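Local coordinates for protein gamma-glutamyltranspeptidase (Klebsiella pneumoniae subsp. pneumoniae, PDB 5HFT) that catalyses the conversion of oxamate to oxalate in the uric acid degradation pathway, as a member of the gamma-glutamyltransferase family, at residues G80-G84 against M158-G162. Numbering follows the deposited sequence.
Sequences GSMGG and MGHAG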
loop_
_atom_site.group_PDB
_atom_site.type_symbol
_atom_site.label_atom_id
_atom_site.label_comp_id
_atom_site.label_asym_id
_atom_site.label_seq_id
_atom_site.Cartn_x
_atom_site.Cartn_y
_atom_site.Cartn_z
ATOM N N GLY C 80 -5.138 4.330 -6.524
ATOM C CA GLY C 80 -4.512 4.493 -5.230
ATOM C C GLY C 80 -3.568 5.672 -5.208
ATOM O O GLY C 80 -2.890 5.947 -6.198
ATOM N N SER C 81 -3.502 6.359 -4.074
ATOM C CA SER C 81 -2.685 7.549 -3.893
ATOM C C SER C 81 -1.652 7.258 -2.803
ATOM O O SER C 81 -2.001 6.681 -1.768
ATOM C CB SER C 81 -3.596 8.736 -3.534
ATOM O OG SER C 81 -2.911 9.972 -3.472
ATOM N N MET C 82 -0.381 7.622 -3.036
ATOM C CA MET C 82 0.676 7.438 -2.036
ATOM C C MET C 82 1.340 8.778 -1.719
ATOM O O MET C 82 1.885 9.435 -2.616
ATOM C CB MET C 82 1.713 6.387 -2.485
ATOM C CG MET C 82 2.517 6.686 -3.761
ATOM S SD MET C 82 3.421 5.290 -4.532
ATOM C CE MET C 82 2.208 4.687 -5.680
ATOM N N GLY C 83 1.322 9.161 -0.424
ATOM C CA GLY C 83 1.766 10.473 0.012
ATOM C C GLY C 83 0.639 11.498 0.012
ATOM O O GLY C 83 -0.514 11.212 -0.313
ATOM N N GLY C 84 0.989 12.726 0.394
ATOM C CA GLY C 84 0.030 13.816 0.481
ATOM C C GLY C 84 -0.405 14.155 1.898
ATOM O O GLY C 84 -0.781 15.296 2.198
ATOM N N MET C 158 0.615 16.901 -3.197
ATOM C CA MET C 158 -0.632 16.458 -3.812
ATOM C C MET C 158 -0.674 14.953 -4.047
ATOM O O MET C 158 -1.719 14.446 -4.464
ATOM C CB MET C 158 -0.908 17.188 -5.133
ATOM C CG MET C 158 -1.366 18.653 -5.033
ATOM S SD MET C 158 -0.518 19.755 -3.896
ATOM C CE MET C 158 -1.399 21.286 -4.179
ATOM N N GLY C 159 0.434 14.239 -3.846
ATOM C CA GLY C 159 0.427 12.788 -3.847
ATOM C C GLY C 159 0.961 12.159 -5.123
ATOM O O GLY C 159 1.394 12.821 -6.072
ATOM N N HIS C 160 0.938 10.826 -5.108
ATOM C CA HIS C 160 1.237 9.995 -6.265
ATOM C C HIS C 160 0.090 9.022 -6.419
ATOM O O HIS C 160 -0.164 8.224 -5.511
ATOM C CB HIS C 160 2.529 9.194 -6.093
ATOM C CG HIS C 160 3.749 10.019 -5.850
ATOM N ND1 HIS C 160 3.813 11.369 -6.122
ATOM C CD2 HIS C 160 4.971 9.671 -5.379
ATOM C CE1 HIS C 160 5.020 11.818 -5.821
ATOM N NE2 HIS C 160 5.741 10.807 -5.370
ATOM N N ALA C 161 -0.601 9.085 -7.551
ATOM C CA ALA C 161 -1.762 8.247 -7.776
ATOM C C ALA C 161 -1.535 7.394 -9.017
ATOM O O ALA C 161 -0.883 7.819 -9.971
ATOM C CB ALA C 161 -3.032 9.093 -7.904
ATOM N N GLY C 162 -2.057 6.167 -8.980
ATOM C CA GLY C 162 -2.010 5.276 -10.118
ATOM C C GLY C 162 -3.404 4.725 -10.359
ATOM O O GLY C 162 -4.296 4.870 -9.520
#
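Met82 sets its CG between its own backbone N and carbonyl carbon (chi1 62°), which carries Met82 CG over to 3.4 Å from His160 CB, the two side chains crossing at about a right angle. The unbranched thioether chain suits this place because it presents a CH2 to His160 CB, and it also packs on an apolar side chain of the other protein chain. The Met82 side chain is about 5 Å from that of Thr1, the inferred nucleophile. His160 turns CG away from its carbonyl carbon (chi1 -59°), to where His160 ND1 makes a weak hydrogen bond of 2.8 Å to Gly159 O; Arg179 and Ser180 pack against the His160 side chain.

Behind these side chains the antiparallel strands are joined by Gly162 N to Gly80 O (2.9 Å), nearly linear at the acceptor, by the longer Gly80 N to Gly162 O (3.2 Å), and by Met82 N to His160 O (2.6 Å). Between them the small side chains of Ser81 and Ala161, a non-hydrogen-bonded pair, sit side by side on the face opposite Met82 and His160.

Gly83, Gly84 and Gly159 have positive phi, with backbone angles at which a CB would press on the preceding carbonyl. Regular pairing fades at Met82, where His160 N to Met82 O (3.0 Å) is weak, consistent with backbone bonds of this Ntn-hydrolase sheet positioning the strand end that leads into Gly83 and Gly84, the inferred substrate-binding glycines.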